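Local coordinates for centrosomal protein of 104 kDa (Homo sapiens, PDB 5LPI) that is required for ciliogenesis and for structural integrity at the ciliary tip, and is represented here by its zinc finger array, at residues Cys36-Arg41 / His121-Ala126; Val49-Leu54 / Arg103-His108; Arg73-Val78 / Asn93-Glu98; Asn11-Cys16 / Leu30-His35. All coordinates share one frame; numbering follows the deposited sequence.

In the fold
From the N terminus, contact 4 closes first, folding the loop 11-16 back onto helix 27-35 around a zinc ion that C36 shares. Contact 1 opens directly after that helix and closes only at the end of helix 115-123, so its loop takes in the middle of the chain. Contact 2 is nested inside it, and contact 3 inside contact 2; none of them cross. Contacts 1 and 2 meet through the strand pair 39-41/48-50 and share the zinc ion of the last finger. Contacts 2 and 3 are tied by bonds of R103 and H108 to E76 and N93. Contacts 3 and 4 lie about 28 Å apart, centre to centre.

Contact 1. Residues Cys36-Arg41 / His121-Ala126; sequences CLMLTR and HLMGPA. With ZN (zinc ion), chain G; ZN (zinc ion), chain H.
The side chain of M123, at the end of helix 115-123, lies across the C36-L39 turn. Its CB lies 4.0 Å from L37 CD1. With CG anti to the carbonyl carbon (chi1 -47°), the next methylene enters between two residues of the turn, 3.7 Å from L37 CB and equally close to M38 SD. Beyond it, M123 SD passes 3.9 Å from M38 CG, and the bend at chi3 (-82°) leaves M123 CE at 3.9 Å from M38 SD, so the two thioethers meet with their chains at about a right angle. An alanine at M123 would remove CG, SD and CE, and with them the contacts to L37 CB and M38 SD, and would probably loosen the packing of L37 and M38, leaving L122 against M38.

M38 is itself bent at chi2 and chi3, which carries its tip to L122: M38 CE rests 3.8 Å from L122 CD1. The turn that offers these side chains is a type I beta turn, and within it M38 N donates to C36 SG at 3.6 Å. That sulfur binds the first zinc ion, while H121 NE2 binds the last, so the apolar patch joins two zinc fingers distant in sequence.

N131 ND2 ties the same two pieces together by donating to both L37 O and L122 O. M38 and M123 also reach C16 of the first finger. From the turn the chain enters strand 39-41, paired antiparallel with strand 48-50, and helix 115-123 packs beside that hairpin.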
loop_
_atom_site.group_PDB
_atom_site.type_symbol
_atom_site.label_atom_id
_atom_site.label_comp_id
_atom_site.label_asym_id
_atom_site.label_seq_id
_atom_site.Cartn_x
_atom_site.Cartn_y
_atom_site.Cartn_z
ATOM N N CYS A 36 9.111 7.552 -1.460
ATOM C CA CYS A 36 7.726 7.693 -1.913
ATOM C C CYS A 36 6.733 7.316 -0.818
ATOM O O CYS A 36 6.761 6.196 -0.302
ATOM C CB CYS A 36 7.478 6.834 -3.151
ATOM S SG CYS A 36 5.803 7.043 -3.866
ATOM N N LEU A 37 5.821 8.244 -0.487
ATOM C CA LEU A 37 4.866 8.002 0.595
ATOM C C LEU A 37 3.832 6.936 0.246
ATOM O O LEU A 37 3.181 6.405 1.151
ATOM C CB LEU A 37 4.148 9.307 0.971
ATOM C CG LEU A 37 5.045 10.414 1.534
ATOM C CD1 LEU A 37 4.253 11.673 1.811
ATOM C CD2 LEU A 37 5.757 9.944 2.789
ATOM N N MET A 38 3.654 6.613 -1.028
ATOM C CA MET A 38 2.655 5.632 -1.430
ATOM C C MET A 38 3.185 4.206 -1.417
ATOM O O MET A 38 2.405 3.254 -1.595
ATOM C CB MET A 38 2.125 5.970 -2.821
ATOM C CG MET A 38 1.509 7.361 -2.917
ATOM S SD MET A 38 0.010 7.518 -1.909
ATOM C CE MET A 38 -0.979 6.226 -2.665
ATOM N N LEU A 39 4.478 4.034 -1.201
ATOM C CA LEU A 39 5.109 2.731 -1.256
ATOM C C LEU A 39 5.690 2.379 0.106
ATOM O O LEU A 39 5.894 3.241 0.969
ATOM C CB LEU A 39 6.224 2.707 -2.318
ATOM C CG LEU A 39 5.873 3.280 -3.686
ATOM C CD1 LEU A 39 7.121 3.287 -4.587
ATOM C CD2 LEU A 39 4.729 2.506 -4.352
ATOM N N THR A 40 5.955 1.088 0.278
ATOM C CA THR A 40 6.601 0.580 1.473
ATOM C C THR A 40 7.545 -0.540 1.058
ATOM O O THR A 40 7.385 -1.146 -0.003
ATOM C CB THR A 40 5.556 0.092 2.495
ATOM O OG1 THR A 40 6.211 -0.218 3.716
ATOM C CG2 THR A 40 4.843 -1.165 2.005
ATOM N N ARG A 41 8.552 -0.801 1.883
ATOM C CA ARG A 41 9.370 -1.995 1.713
ATOM C C ARG A 41 8.720 -3.149 2.453
ATOM O O ARG A 41 8.520 -3.066 3.665
ATOM C CB ARG A 41 10.780 -1.807 2.271
ATOM C CG ARG A 41 11.760 -1.149 1.378
ATOM C CD ARG A 41 13.099 -1.035 2.117
ATOM N NE ARG A 41 13.699 0.258 1.856
ATOM C CZ ARG A 41 14.690 0.781 2.558
ATOM N NH1 ARG A 41 15.209 0.113 3.582
ATOM N NH2 ARG A 41 15.147 1.969 2.228
ATOM N N HIS A 121 -5.201 9.799 2.083
ATOM C CA HIS A 121 -4.960 9.057 3.316
ATOM C C HIS A 121 -3.470 8.915 3.602
ATOM O O HIS A 121 -3.008 9.199 4.710
ATOM C CB HIS A 121 -5.600 7.677 3.232
ATOM C CG HIS A 121 -5.397 6.862 4.470
ATOM N ND1 HIS A 121 -6.149 7.045 5.609
ATOM C CD2 HIS A 121 -4.502 5.889 4.761
ATOM C CE1 HIS A 121 -5.738 6.209 6.545
ATOM N NE2 HIS A 121 -4.745 5.491 6.052
ATOM N N LEU A 122 -2.703 8.480 2.612
ATOM C CA LEU A 122 -1.306 8.129 2.865
ATOM C C LEU A 122 -0.386 9.350 2.908
ATOM O O LEU A 122 0.615 9.337 3.632
ATOM C CB LEU A 122 -0.835 7.132 1.809
ATOM C CG LEU A 122 -1.469 5.741 1.966
ATOM C CD1 LEU A 122 -1.062 4.831 0.819
ATOM C CD2 LEU A 122 -1.075 5.110 3.311
ATOM N N MET A 123 -0.716 10.420 2.185
ATOM C CA MET A 123 0.172 11.572 2.087
ATOM C C MET A 123 -0.367 12.845 2.709
ATOM O O MET A 123 0.420 13.749 3.003
ATOM C CB MET A 123 0.483 11.862 0.617
ATOM C CG MET A 123 0.852 10.617 -0.115
ATOM S SD MET A 123 1.681 11.020 -1.634
ATOM C CE MET A 123 0.367 11.362 -2.724
ATOM N N GLY A 124 -1.672 12.950 2.896
ATOM C CA GLY A 124 -2.264 14.197 3.305
ATOM C C GLY A 124 -1.926 14.515 4.742
ATOM O O GLY A 124 -1.318 13.709 5.457
ATOM N N PRO A 125 -2.315 15.701 5.195
ATOM C CA PRO A 125 -2.136 16.039 6.606
ATOM C C PRO A 125 -3.202 15.359 7.447
ATOM O O PRO A 125 -4.345 15.177 7.019
ATOM C CB PRO A 125 -2.286 17.569 6.635
ATOM C CG PRO A 125 -2.720 17.983 5.230
ATOM C CD PRO A 125 -3.079 16.737 4.483
ATOM N N ALA A 126 -2.797 14.964 8.655
ATOM C CA ALA A 126 -3.669 14.277 9.605
ATOM C C ALA A 126 -4.273 13.007 9.012
ATOM O O ALA A 126 -5.345 12.563 9.445
ATOM C CB ALA A 126 -4.777 15.201 10.122
HETATM ZN ZN ZN G . 6.422 8.717 -5.385
HETATM ZN ZN ZN H . -3.559 4.144 7.109
#

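Contact 2. Residues Val49-Leu54 / Arg103-His108; sequences VEISSL and RCPLCH. With ZN (zinc ion), chain H.
The C104-P105-L106-C107 segment is a CxxC zinc knuckle, the first half of the last Cys-Cys-His-Cys site in the array, and its two middle residues carry the contact with the end of the 39-41/48-50 hairpin. C104 SG and C107 SG both bind the zinc ion, whose remaining ligands are H121 and C128. C104 SG also accepts from C107 N at 3.6 Å in a nearly straight bond (164°), and weakly from L106 N, an arrangement that fixes the knuckle and is likely to stabilise the thiolate.

The knuckle turns P105 and L106 outward against I51 and L54. P105 CG packs 3.4 Å from I51 O, whose backbone partner is L54 N. The CG2 branch of I51 lies 3.9 Å from L106 CG, and I51 CD1 meets L106 CD1 at the same separation, the two side chains crossing at about a right angle. L54, with CG anti to the backbone N (chi1 175°), sends CD2 to both residues: it is 4.0 Å from P105 CG and 4.1 Å from L106 CD2.

Around this patch, I51 also packs on L122 of helix 115-123, and its backbone pairs with M38. P105 touches W118 of the same helix and T55 of helix 54-60, which begins at L54, so the knuckle is fitted among the hairpin and two helices.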
loop_
_atom_site.group_PDB
_atom_site.type_symbol
_atom_site.label_atom_id
_atom_site.label_comp_id
_atom_site.label_asym_id
_atom_site.label_seq_id
_atom_site.Cartn_x
_atom_site.Cartn_y
_atom_site.Cartn_z
ATOM N N VAL A 49 6.723 -2.332 -2.437
ATOM C CA VAL A 49 5.369 -2.608 -2.903
ATOM C C VAL A 49 4.487 -1.386 -2.656
ATOM O O VAL A 49 4.739 -0.578 -1.754
ATOM C CB VAL A 49 4.747 -3.857 -2.222
ATOM C CG1 VAL A 49 5.648 -5.077 -2.374
ATOM C CG2 VAL A 49 4.472 -3.587 -0.776
ATOM N N GLU A 50 3.453 -1.249 -3.480
ATOM C CA GLU A 50 2.440 -0.232 -3.237
ATOM C C GLU A 50 1.698 -0.564 -1.949
ATOM O O GLU A 50 1.288 -1.710 -1.740
ATOM C CB GLU A 50 1.461 -0.170 -4.405
ATOM C CG GLU A 50 2.051 0.392 -5.684
ATOM C CD GLU A 50 1.044 0.412 -6.830
ATOM O OE1 GLU A 50 1.269 -0.285 -7.840
ATOM O OE2 GLU A 50 0.034 1.125 -6.721
ATOM N N ILE A 51 1.527 0.433 -1.083
ATOM C CA ILE A 51 0.755 0.209 0.136
ATOM C C ILE A 51 -0.661 -0.234 -0.208
ATOM O O ILE A 51 -1.217 -1.135 0.430
ATOM C CB ILE A 51 0.768 1.471 1.017
ATOM C CG1 ILE A 51 2.197 1.741 1.510
ATOM C CG2 ILE A 51 -0.188 1.316 2.216
ATOM C CD1 ILE A 51 2.376 3.103 2.129
ATOM N N SER A 52 -1.252 0.353 -1.252
ATOM C CA SER A 52 -2.617 -0.011 -1.615
ATOM C C SER A 52 -2.713 -1.419 -2.186
ATOM O O SER A 52 -3.828 -1.924 -2.362
ATOM C CB SER A 52 -3.195 1.006 -2.608
ATOM O OG SER A 52 -2.489 0.998 -3.838
ATOM N N SER A 53 -1.575 -2.068 -2.433
ATOM C CA SER A 53 -1.507 -3.428 -2.955
ATOM C C SER A 53 -0.848 -4.387 -1.974
ATOM O O SER A 53 -0.528 -5.527 -2.351
ATOM C CB SER A 53 -0.742 -3.439 -4.284
ATOM O OG SER A 53 -1.475 -2.779 -5.302
ATOM N N LEU A 54 -0.626 -3.955 -0.728
ATOM C CA LEU A 54 0.241 -4.718 0.170
ATOM C C LEU A 54 -0.400 -6.036 0.580
ATOM O O LEU A 54 0.265 -7.077 0.591
ATOM C CB LEU A 54 0.595 -3.885 1.406
ATOM C CG LEU A 54 1.394 -4.582 2.501
ATOM C CD1 LEU A 54 2.761 -5.073 2.014
ATOM C CD2 LEU A 54 1.559 -3.680 3.719
ATOM N N ARG A 103 -9.183 0.085 2.043
ATOM C CA ARG A 103 -8.769 -0.463 3.326
ATOM C C ARG A 103 -7.269 -0.264 3.480
ATOM O O ARG A 103 -6.487 -0.811 2.695
ATOM C CB ARG A 103 -9.119 -1.950 3.424
ATOM C CG ARG A 103 -8.420 -2.685 4.554
ATOM C CD ARG A 103 -8.752 -2.076 5.908
ATOM N NE ARG A 103 -8.450 -2.982 7.017
ATOM C CZ ARG A 103 -9.367 -3.527 7.818
ATOM N NH1 ARG A 103 -10.664 -3.258 7.642
ATOM N NH2 ARG A 103 -8.989 -4.325 8.811
ATOM N N CYS A 104 -6.872 0.510 4.480
ATOM C CA CYS A 104 -5.449 0.720 4.735
ATOM C C CYS A 104 -4.888 -0.474 5.485
ATOM O O CYS A 104 -5.364 -0.779 6.585
ATOM C CB CYS A 104 -5.186 1.978 5.553
ATOM S SG CYS A 104 -3.403 2.273 5.727
ATOM N N PRO A 105 -3.895 -1.174 4.939
ATOM C CA PRO A 105 -3.294 -2.292 5.671
ATOM C C PRO A 105 -2.345 -1.851 6.778
ATOM O O PRO A 105 -1.902 -2.700 7.566
ATOM C CB PRO A 105 -2.538 -3.044 4.575
ATOM C CG PRO A 105 -2.013 -1.910 3.693
ATOM C CD PRO A 105 -3.191 -0.903 3.667
ATOM N N LEU A 106 -2.008 -0.562 6.860
ATOM C CA LEU A 106 -1.087 -0.092 7.894
ATOM C C LEU A 106 -1.820 0.312 9.171
ATOM O O LEU A 106 -1.383 -0.025 10.274
ATOM C CB LEU A 106 -0.263 1.087 7.375
ATOM C CG LEU A 106 0.505 0.851 6.068
ATOM C CD1 LEU A 106 1.305 2.099 5.700
ATOM C CD2 LEU A 106 1.427 -0.391 6.184
ATOM N N CYS A 107 -2.931 1.039 9.046
ATOM C CA CYS A 107 -3.691 1.463 10.214
ATOM C C CYS A 107 -5.047 0.778 10.319
ATOM O O CYS A 107 -5.773 1.020 11.292
ATOM C CB CYS A 107 -3.869 2.995 10.211
ATOM S SG CYS A 107 -5.038 3.622 8.962
ATOM N N HIS A 108 -5.428 -0.040 9.330
ATOM C CA HIS A 108 -6.647 -0.854 9.369
ATOM C C HIS A 108 -7.934 -0.044 9.254
ATOM O O HIS A 108 -8.996 -0.527 9.648
ATOM C CB HIS A 108 -6.701 -1.710 10.638
ATOM C CG HIS A 108 -5.397 -2.355 10.966
ATOM N ND1 HIS A 108 -4.864 -3.378 10.207
ATOM C CD2 HIS A 108 -4.492 -2.089 11.936
ATOM C CE1 HIS A 108 -3.700 -3.737 10.719
ATOM N NE2 HIS A 108 -3.445 -2.964 11.760
HETATM ZN ZN ZN H . -3.559 4.144 7.109
#

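Contact 3. Residues Arg73-Val78 / Asn93-Glu98. With ZN (zinc ion), chain E.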
loop_
_atom_site.group_PDB
_atom_site.type_symbol
_atom_site.label_atom_id
_atom_site.label_comp_id
_atom_site.label_asym_id
_atom_site.label_seq_id
_atom_site.Cartn_x
_atom_site.Cartn_y
_atom_site.Cartn_z
ATOM N N ARG A 73 -12.529 -11.924 7.975
ATOM C CA ARG A 73 -13.196 -10.800 8.630
ATOM C C ARG A 73 -12.623 -9.468 8.157
ATOM O O ARG A 73 -13.354 -8.615 7.641
ATOM C CB ARG A 73 -13.089 -10.931 10.156
ATOM C CG ARG A 73 -13.847 -9.871 10.965
ATOM C CD ARG A 73 -13.691 -10.146 12.466
ATOM N NE ARG A 73 -13.693 -8.939 13.299
ATOM C CZ ARG A 73 -14.755 -8.491 13.962
ATOM N NH1 ARG A 73 -15.905 -9.147 13.891
ATOM N NH2 ARG A 73 -14.666 -7.399 14.710
ATOM N N CYS A 74 -11.314 -9.271 8.309
ATOM C CA CYS A 74 -10.710 -7.994 7.959
ATOM C C CYS A 74 -10.090 -7.968 6.567
ATOM O O CYS A 74 -9.685 -6.893 6.123
ATOM C CB CYS A 74 -9.642 -7.602 8.988
ATOM S SG CYS A 74 -8.295 -8.776 9.117
ATOM N N SER A 75 -9.998 -9.108 5.881
ATOM C CA SER A 75 -9.436 -9.249 4.534
ATOM C C SER A 75 -7.920 -9.099 4.504
ATOM O O SER A 75 -7.331 -9.147 3.416
ATOM C CB SER A 75 -10.035 -8.253 3.530
ATOM O OG SER A 75 -9.478 -6.952 3.714
ATOM N N GLU A 76 -7.266 -8.931 5.647
ATOM C CA GLU A 76 -5.828 -8.734 5.687
ATOM C C GLU A 76 -5.089 -10.072 5.752
ATOM O O GLU A 76 -5.655 -11.116 6.091
ATOM C CB GLU A 76 -5.446 -7.855 6.881
ATOM C CG GLU A 76 -6.047 -6.446 6.809
ATOM C CD GLU A 76 -5.631 -5.546 7.962
ATOM O OE1 GLU A 76 -4.752 -5.945 8.764
ATOM O OE2 GLU A 76 -6.191 -4.431 8.070
ATOM N N ALA A 77 -3.808 -10.023 5.397
ATOM C CA ALA A 77 -2.917 -11.163 5.562
ATOM C C ALA A 77 -2.453 -11.267 7.008
ATOM O O ALA A 77 -2.083 -10.269 7.636
ATOM C CB ALA A 77 -1.698 -11.034 4.647
ATOM N N VAL A 78 -2.472 -12.485 7.531
ATOM C CA VAL A 78 -2.013 -12.793 8.877
ATOM C C VAL A 78 -1.088 -13.997 8.763
ATOM O O VAL A 78 -1.310 -14.870 7.916
ATOM C CB VAL A 78 -3.208 -13.105 9.809
ATOM C CG1 VAL A 78 -2.734 -13.473 11.206
ATOM C CG2 VAL A 78 -4.179 -11.912 9.855
ATOM N N ASN A 93 -10.614 -5.057 12.541
ATOM C CA ASN A 93 -11.665 -4.203 12.003
ATOM C C ASN A 93 -12.274 -4.845 10.759
ATOM O O ASN A 93 -11.551 -5.090 9.783
ATOM C CB ASN A 93 -11.107 -2.826 11.664
ATOM C CG ASN A 93 -12.184 -1.877 11.114
ATOM O OD1 ASN A 93 -13.389 -2.095 11.310
ATOM N ND2 ASN A 93 -11.750 -0.842 10.406
ATOM N N PRO A 94 -13.578 -5.115 10.737
ATOM C CA PRO A 94 -14.161 -5.813 9.582
ATOM C C PRO A 94 -13.983 -5.031 8.288
ATOM O O PRO A 94 -13.944 -3.798 8.275
ATOM C CB PRO A 94 -15.641 -5.946 9.959
ATOM C CG PRO A 94 -15.642 -5.904 11.461
ATOM C CD PRO A 94 -14.562 -4.932 11.823
ATOM N N ALA A 95 -13.859 -5.772 7.191
ATOM C CA ALA A 95 -13.676 -5.178 5.877
ATOM C C ALA A 95 -15.026 -4.930 5.212
ATOM O O ALA A 95 -16.056 -5.479 5.611
ATOM C CB ALA A 95 -12.812 -6.079 4.992
ATOM N N LYS A 96 -15.005 -4.085 4.191
ATOM C CA LYS A 96 -16.171 -3.735 3.397
ATOM C C LYS A 96 -15.860 -3.992 1.930
ATOM O O LYS A 96 -14.689 -4.063 1.546
ATOM C CB LYS A 96 -16.542 -2.264 3.627
ATOM C CG LYS A 96 -16.796 -1.950 5.085
ATOM C CD LYS A 96 -17.006 -0.469 5.306
ATOM C CE LYS A 96 -17.868 -0.224 6.536
ATOM N NZ LYS A 96 -17.362 0.884 7.376
ATOM N N PRO A 97 -16.886 -4.155 1.090
ATOM C CA PRO A 97 -16.640 -4.388 -0.342
ATOM C C PRO A 97 -15.687 -3.357 -0.936
ATOM O O PRO A 97 -15.765 -2.162 -0.640
ATOM C CB PRO A 97 -18.038 -4.280 -0.959
ATOM C CG PRO A 97 -18.971 -4.671 0.152
ATOM C CD PRO A 97 -18.322 -4.200 1.426
ATOM N N GLU A 98 -14.775 -3.835 -1.787
ATOM C CA GLU A 98 -13.741 -2.964 -2.340
ATOM C C GLU A 98 -14.337 -1.783 -3.097
ATOM O O GLU A 98 -13.758 -0.691 -3.098
ATOM C CB GLU A 98 -12.812 -3.767 -3.251
ATOM C CG GLU A 98 -11.653 -2.960 -3.801
ATOM C CD GLU A 98 -10.507 -3.826 -4.282
ATOM O OE1 GLU A 98 -10.631 -5.068 -4.222
ATOM O OE2 GLU A 98 -9.481 -3.262 -4.714
HETATM ZN ZN ZN E . -9.000 -10.246 10.849
#
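One backbone hydrogen bond leads the contact: A95 N donates to R73 O at 2.9 Å, the N-H...O angle being 161° and the donor lying in the carbonyl plane. P94 lies over one face of the R73 guanidinium, its CG 3.7 Å from R73 CZ and above the centre of the group. The two side chains lie alongside, pointing the same way. Next along the chain, the A95 methyl CB lies 3.4 Å from C74 O, and S75 OG comes within 3.7 Å of the same methyl.

S75 stands in a left-handed backbone conformation (phi 72°), and its OG donates to C74 O over a very short 2.4 Å, on a carbonyl lone pair. An alanine at S75 would remove the hydroxyl, and with it the bond to C74 O and the OG contact with A95 CB, and would probably leave the C74 carbonyl less firmly held.

Further out, C74 SG binds the zinc ion completed by C71, H86 and C92, and it accepts a weak bond from E76 N. R73 NH2 is held by C92 O. N93 O accepts from R103 NH2, while E76 forms a salt bridge with R103, linking this third finger to the last.

The contact is thus mainly polar at the backbone and apolar over the guanidinium face; with NH2 bonded to C92 O and one face against P94, the grip on the R73 charge probably rests largely on a neutral carbonyl and the proline ring.

Contact 4. Residues Asn11-Cys16 / Leu30-His35. With ZN (zinc ion), chain G.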
loop_
_atom_site.group_PDB
_atom_site.type_symbol
_atom_site.label_atom_id
_atom_site.label_comp_id
_atom_site.label_asym_id
_atom_site.label_seq_id
_atom_site.Cartn_x
_atom_site.Cartn_y
_atom_site.Cartn_z
ATOM N N ASN A 11 10.166 12.103 -15.730
ATOM C CA ASN A 11 10.436 12.831 -14.487
ATOM C C ASN A 11 9.244 12.787 -13.532
ATOM O O ASN A 11 9.063 13.686 -12.705
ATOM C CB ASN A 11 10.847 14.280 -14.766
ATOM C CG ASN A 11 12.134 14.375 -15.557
ATOM O OD1 ASN A 11 13.039 13.554 -15.393
ATOM N ND2 ASN A 11 12.224 15.375 -16.427
ATOM N N LEU A 12 8.437 11.729 -13.618
ATOM C CA LEU A 12 7.217 11.622 -12.832
ATOM C C LEU A 12 7.190 10.309 -12.059
ATOM O O LEU A 12 7.409 9.241 -12.635
ATOM C CB LEU A 12 5.980 11.715 -13.729
ATOM C CG LEU A 12 4.664 11.255 -13.099
ATOM C CD1 LEU A 12 4.060 12.349 -12.227
ATOM C CD2 LEU A 12 3.687 10.808 -14.194
ATOM N N CYS A 13 6.885 10.386 -10.768
ATOM C CA CYS A 13 6.535 9.192 -9.999
ATOM C C CYS A 13 5.046 8.915 -10.198
ATOM O O CYS A 13 4.204 9.652 -9.685
ATOM C CB CYS A 13 6.830 9.378 -8.517
ATOM S SG CYS A 13 6.323 7.950 -7.502
ATOM N N ILE A 14 4.721 7.835 -10.910
ATOM C CA ILE A 14 3.319 7.508 -11.146
ATOM C C ILE A 14 2.576 7.092 -9.885
ATOM O O ILE A 14 1.342 7.027 -9.905
ATOM C CB ILE A 14 3.187 6.391 -12.197
ATOM C CG1 ILE A 14 3.810 5.100 -11.679
ATOM C CG2 ILE A 14 3.856 6.805 -13.505
ATOM C CD1 ILE A 14 3.518 3.922 -12.551
ATOM N N PHE A 15 3.278 6.818 -8.785
ATOM C CA PHE A 15 2.597 6.388 -7.567
ATOM C C PHE A 15 2.124 7.560 -6.728
ATOM O O PHE A 15 0.954 7.609 -6.340
ATOM C CB PHE A 15 3.511 5.477 -6.750
ATOM C CG PHE A 15 3.981 4.310 -7.529
ATOM C CD1 PHE A 15 3.091 3.314 -7.878
ATOM C CD2 PHE A 15 5.287 4.237 -7.977
ATOM C CE1 PHE A 15 3.503 2.238 -8.630
ATOM C CE2 PHE A 15 5.712 3.162 -8.728
ATOM C CZ PHE A 15 4.819 2.160 -9.060
ATOM N N CYS A 16 3.008 8.508 -6.433
ATOM C CA CYS A 16 2.596 9.659 -5.648
ATOM C C CYS A 16 2.340 10.900 -6.493
ATOM O O CYS A 16 1.840 11.901 -5.960
ATOM C CB CYS A 16 3.637 9.976 -4.570
ATOM S SG CYS A 16 5.169 10.674 -5.190
ATOM N N LEU A 30 15.652 5.260 -6.488
ATOM C CA LEU A 30 15.970 5.663 -5.124
ATOM C C LEU A 30 14.741 6.239 -4.435
ATOM O O LEU A 30 14.513 5.993 -3.242
ATOM C CB LEU A 30 17.117 6.670 -5.144
ATOM C CG LEU A 30 17.667 7.186 -3.817
ATOM C CD1 LEU A 30 18.059 6.031 -2.884
ATOM C CD2 LEU A 30 18.868 8.055 -4.113
ATOM N N HIS A 31 13.948 7.017 -5.179
ATOM C CA HIS A 31 12.660 7.497 -4.695
ATOM C C HIS A 31 11.790 6.360 -4.161
ATOM O O HIS A 31 11.279 6.435 -3.039
ATOM C CB HIS A 31 11.941 8.249 -5.832
ATOM C CG HIS A 31 10.598 8.779 -5.444
ATOM N ND1 HIS A 31 10.439 9.797 -4.529
ATOM C CD2 HIS A 31 9.351 8.435 -5.846
ATOM C CE1 HIS A 31 9.153 10.061 -4.386
ATOM N NE2 HIS A 31 8.475 9.246 -5.169
ATOM N N TYR A 32 11.601 5.299 -4.955
ATOM C CA TYR A 32 10.750 4.197 -4.510
ATOM C C TYR A 32 11.351 3.500 -3.297
ATOM O O TYR A 32 10.628 3.073 -2.389
ATOM C CB TYR A 32 10.550 3.162 -5.614
ATOM C CG TYR A 32 10.132 3.666 -6.991
ATOM C CD1 TYR A 32 9.210 4.698 -7.145
ATOM C CD2 TYR A 32 10.655 3.075 -8.140
ATOM C CE1 TYR A 32 8.837 5.140 -8.430
ATOM C CE2 TYR A 32 10.285 3.503 -9.417
ATOM C CZ TYR A 32 9.375 4.539 -9.552
ATOM O OH TYR A 32 9.018 4.963 -10.819
ATOM N N TRP A 33 12.674 3.334 -3.291
ATOM C CA TRP A 33 13.325 2.539 -2.257
ATOM C C TRP A 33 13.243 3.220 -0.896
ATOM O O TRP A 33 13.123 2.534 0.128
ATOM C CB TRP A 33 14.785 2.285 -2.655
ATOM C CG TRP A 33 15.579 1.469 -1.682
ATOM C CD1 TRP A 33 16.708 1.862 -1.018
ATOM C CD2 TRP A 33 15.332 0.110 -1.280
ATOM N NE1 TRP A 33 17.169 0.836 -0.232
ATOM C CE2 TRP A 33 16.350 -0.250 -0.374
ATOM C CE3 TRP A 33 14.362 -0.841 -1.613
ATOM C CZ2 TRP A 33 16.410 -1.506 0.224
ATOM C CZ3 TRP A 33 14.426 -2.092 -1.028
ATOM C CH2 TRP A 33 15.447 -2.415 -0.120
ATOM N N LYS A 34 13.272 4.547 -0.861
ATOM C CA LYS A 34 13.394 5.277 0.399
ATOM C C LYS A 34 12.296 6.293 0.693
ATOM O O LYS A 34 11.970 6.485 1.867
ATOM C CB LYS A 34 14.735 6.020 0.457
ATOM C CG LYS A 34 15.931 5.066 0.602
ATOM C CD LYS A 34 17.222 5.829 0.783
ATOM C CE LYS A 34 18.366 4.816 1.047
ATOM N NZ LYS A 34 19.639 5.465 1.447
ATOM N N HIS A 35 11.724 6.946 -0.310
ATOM C CA HIS A 35 11.027 8.205 -0.046
ATOM C C HIS A 35 9.547 8.221 -0.390
ATOM O O HIS A 35 8.788 8.880 0.314
ATOM C CB HIS A 35 11.718 9.340 -0.802
ATOM C CG HIS A 35 13.152 9.499 -0.430
ATOM N ND1 HIS A 35 13.551 9.833 0.844
ATOM C CD2 HIS A 35 14.286 9.348 -1.155
ATOM C CE1 HIS A 35 14.872 9.890 0.890
ATOM N NE2 HIS A 35 15.343 9.601 -0.310
HETATM ZN ZN ZN G . 6.422 8.717 -5.385
HETATM O O HOH W 1 7.148 6.462 -11.975
#
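H31 holds CG anti to the backbone N (chi1 180°), which extends the imidazole from helix 27-35 toward the loop, while C13 SG is likewise anti to its own N and C16 SG takes the crowded position between N and the carbonyl carbon (chi1 72°). The three side chains converge on one zinc ion, with H31 NE2 at 2.1 Å from the metal and both sulfurs at the edge of the imidazole, near its plane.

C13 SG accepts from C16 N at 3.5 Å in an almost straight bond (173°), with a weaker one from F15 N. The C13-C16 turn is the CxxC zinc knuckle of the first Cys-Cys-His-Cys finger; H31 comes from the helix and C36, after it, completes the four ligands. N-H donors directed at the ligand sulfur would be expected to ease the charge of the thiolate.

Beside the metal, F15 and Y32 form an offset T-shaped pair, with the edge of F15 toward the face of Y32 and the planes at nearly a right angle. F15 CD2 approaches Y32 CE1 to 3.7 Å. Y32 also brings its own edge to C13 SG, which is 3.9 Å from Y32 CE1. A water molecule lies in the plane of the Y32 ring, 2.7 Å from Y32 OH; it donates to L12 O and accepts from I14 N at 3.0 Å, joining the phenol to the loop backbone.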